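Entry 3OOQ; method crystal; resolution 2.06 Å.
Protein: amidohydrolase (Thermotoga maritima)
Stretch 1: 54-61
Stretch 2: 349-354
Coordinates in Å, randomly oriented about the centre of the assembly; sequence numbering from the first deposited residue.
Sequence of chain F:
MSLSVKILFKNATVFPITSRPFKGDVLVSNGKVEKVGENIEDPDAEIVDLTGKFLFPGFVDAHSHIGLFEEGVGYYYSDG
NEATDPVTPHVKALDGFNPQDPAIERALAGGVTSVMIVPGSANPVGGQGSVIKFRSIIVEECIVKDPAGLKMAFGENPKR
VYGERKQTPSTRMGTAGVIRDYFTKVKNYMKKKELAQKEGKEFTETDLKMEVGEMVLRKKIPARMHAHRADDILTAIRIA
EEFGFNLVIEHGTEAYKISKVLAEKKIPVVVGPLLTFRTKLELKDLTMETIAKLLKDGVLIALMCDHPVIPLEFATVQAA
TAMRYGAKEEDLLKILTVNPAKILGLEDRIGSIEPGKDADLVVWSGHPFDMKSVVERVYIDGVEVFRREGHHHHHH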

# COMPACT_ATOMS: atom_id res chain seq x y z
N PHE F 54 -35.89 47.66 -13.94
CA PHE F 54 -36.76 46.49 -13.82
C PHE F 54 -36.64 45.97 -12.40
O PHE F 54 -35.53 45.86 -11.87
CB PHE F 54 -36.35 45.40 -14.80
CG PHE F 54 -36.57 45.76 -16.24
CD1 PHE F 54 -35.99 46.89 -16.80
CD2 PHE F 54 -37.37 44.96 -17.04
CE1 PHE F 54 -36.22 47.23 -18.16
CE2 PHE F 54 -37.61 45.28 -18.39
CZ PHE F 54 -37.04 46.42 -18.95
N LEU F 55 -37.77 45.67 -11.78
CA LEU F 55 -37.79 45.18 -10.41
C LEU F 55 -38.29 43.75 -10.39
O LEU F 55 -39.42 43.47 -10.80
CB LEU F 55 -38.67 46.07 -9.52
CG LEU F 55 -38.60 45.86 -8.01
CD1 LEU F 55 -37.21 46.14 -7.46
CD2 LEU F 55 -39.62 46.76 -7.32
N PHE F 56 -37.43 42.84 -9.90
CA PHE F 56 -37.72 41.42 -9.90
C PHE F 56 -37.71 40.91 -8.47
O PHE F 56 -37.12 41.55 -7.61
CB PHE F 56 -36.68 40.67 -10.75
CG PHE F 56 -37.02 40.63 -12.22
CD1 PHE F 56 -36.90 41.77 -13.00
CD2 PHE F 56 -37.48 39.46 -12.81
CE1 PHE F 56 -37.22 41.75 -14.35
CE2 PHE F 56 -37.79 39.42 -14.17
CZ PHE F 56 -37.67 40.56 -14.93
N PRO F 57 -38.40 39.78 -8.21
CA PRO F 57 -38.13 39.12 -6.94
C PRO F 57 -36.70 38.55 -6.99
O PRO F 57 -36.15 38.37 -8.09
CB PRO F 57 -39.14 37.97 -6.92
CG PRO F 57 -39.42 37.67 -8.32
CD PRO F 57 -39.19 38.93 -9.12
N GLY F 58 -36.10 38.30 -5.83
CA GLY F 58 -34.82 37.58 -5.80
C GLY F 58 -35.03 36.17 -6.36
O GLY F 58 -36.07 35.55 -6.11
N PHE F 59 -34.04 35.67 -7.10
CA PHE F 59 -34.09 34.28 -7.58
C PHE F 59 -33.80 33.29 -6.48
O PHE F 59 -33.12 33.62 -5.49
CB PHE F 59 -33.14 34.05 -8.76
CG PHE F 59 -33.45 34.92 -9.96
CD1 PHE F 59 -34.72 34.95 -10.50
CD2 PHE F 59 -32.44 35.69 -10.55
CE1 PHE F 59 -35.01 35.74 -11.60
CE2 PHE F 59 -32.72 36.49 -11.66
CZ PHE F 59 -34.01 36.51 -12.19
N VAL F 60 -34.34 32.09 -6.65
CA VAL F 60 -34.34 31.09 -5.61
C VAL F 60 -33.80 29.81 -6.23
O VAL F 60 -34.41 29.25 -7.14
CB VAL F 60 -35.78 30.86 -5.06
CG1 VAL F 60 -35.79 29.84 -3.94
CG2 VAL F 60 -36.42 32.19 -4.59
N ASP F 61 -32.64 29.37 -5.76
CA ASP F 61 -32.09 28.12 -6.27
C ASP F 61 -32.42 26.99 -5.33
O ASP F 61 -31.94 26.95 -4.18
CB ASP F 61 -30.58 28.21 -6.47
CG ASP F 61 -30.06 27.13 -7.39
OD1 ASP F 61 -30.40 25.95 -7.18
OD2 ASP F 61 -29.33 27.45 -8.34
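Stretch 2 349-354: RIGSIE

Stretch 2 (R349 to E354) lies along stretch 1 as an irregular segment without helix or strand, packed against two short strands, 54-57 and 59-61, that are separated by G58. The touching parts run in nearly opposite senses: the direction from I350 to I353 makes an angle of 160° with that from L55 to V60, so I350 and G351 meet V60, and the residues after them meet P57 and L55. The backbones come nearest at P57 and S352, whose CA atoms are 5.4 Å apart. No direct hydrogen bond joins the two stretches; the contact is apolar, with one bridging water, and buries 295 Å² counted over both sides.

R349 (phi/psi -116/-43) stays out of reach, its side chain in the m, t, p conformation for chi1 to chi3. I350 is extended at -136/170. Its CA-to-CB bond points sideways, but with chi1 p and chi2 t the end of the side chain comes nearer, and I350 CD1 rests 4.0 Å from CG1 of V60, whose CA-to-CB bond points toward stretch 2 and whose chi1 is t.

G351 turns the chain at 87/9. A CB here would be jammed against the carbonyl O of I350, so these backbone angles by themselves call for glycine. G351 CA lies 4.2 Å from V60 CG2, and G351 C is 4.1 Å from P57 CB. Its amide also takes part in the bridge: a water accepts from G351 N at 2.9 Å and donates to G58 O at 2.7 Å, linking polar backbone groups that do not pair directly.

S352 returns to an extended conformation, -159/159. Its CA-to-CB bond points away (chi1 p), so it meets stretch 1 through its backbone: S352 N sits 3.9 Å from CB of P57, whose own CA-to-CB bond points toward stretch 2.

I353 (-99/82) has the largest area covered by the other stretch, 74 Å². Its CA-to-CB bond points toward stretch 1, and its m, t rotamer brings CD1 against the backbone of L55, F56 and P57. I353 CG1 packs 3.9 Å from P57 CD, while I353 CD1 reaches L55 O at 3.6 Å, F56 C at 3.8 Å and P57 N at 3.8 Å. I353 CD1 also lies 4.4 Å from L55 CG, a looser apolar contact. The CA-to-CB bond of F56 points away, leaving its main chain to meet the isoleucine.

E354 (-127/147) is again out of reach; a weak hydrogen bond from E354 N to S352 O, 3.4 Å, spans I353 within stretch 2.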

# COMPACT_ATOMS: atom_id res chain seq x y z
N ARG F 349 -43.66 32.99 1.27
CA ARG F 349 -42.61 33.91 1.74
C ARG F 349 -41.75 34.54 0.65
O ARG F 349 -41.46 35.74 0.69
CB ARG F 349 -41.73 33.21 2.77
CG ARG F 349 -42.40 33.11 4.13
CD ARG F 349 -41.43 32.59 5.15
NE ARG F 349 -40.34 33.54 5.38
CZ ARG F 349 -39.41 33.38 6.31
NH1 ARG F 349 -39.43 32.31 7.10
NH2 ARG F 349 -38.45 34.30 6.45
N ILE F 350 -41.34 33.74 -0.33
CA ILE F 350 -40.37 34.17 -1.32
C ILE F 350 -40.77 33.76 -2.73
O ILE F 350 -41.70 32.99 -2.91
CB ILE F 350 -38.95 33.60 -1.03
CG1 ILE F 350 -39.02 32.07 -0.94
CG2 ILE F 350 -38.37 34.19 0.25
CD1 ILE F 350 -37.66 31.38 -0.78
N GLY F 351 -40.05 34.29 -3.72
CA GLY F 351 -40.22 33.90 -5.11
C GLY F 351 -41.28 34.62 -5.95
O GLY F 351 -41.56 34.19 -7.07
N SER F 352 -41.87 35.70 -5.41
CA SER F 352 -42.82 36.55 -6.15
C SER F 352 -42.94 37.94 -5.54
O SER F 352 -42.60 38.15 -4.37
CB SER F 352 -44.22 35.90 -6.22
OG SER F 352 -44.85 35.83 -4.94
N ILE F 353 -43.42 38.89 -6.34
CA ILE F 353 -43.72 40.21 -5.81
C ILE F 353 -45.21 40.30 -5.54
O ILE F 353 -45.99 40.81 -6.36
CB ILE F 353 -43.24 41.37 -6.71
CG1 ILE F 353 -41.78 41.16 -7.14
CG2 ILE F 353 -43.41 42.70 -5.95
CD1 ILE F 353 -41.17 42.32 -7.93
N GLU F 354 -45.60 39.78 -4.38
CA GLU F 354 -46.97 39.85 -3.93
C GLU F 354 -47.01 40.45 -2.53
O GLU F 354 -46.10 40.19 -1.73
CB GLU F 354 -47.59 38.45 -3.88
CG GLU F 354 -47.81 37.80 -5.23
CD GLU F 354 -48.14 36.31 -5.12
OE1 GLU F 354 -48.46 35.85 -4.01
OE2 GLU F 354 -48.06 35.61 -6.16
O HOH W 1 -37.43 35.60 -3.83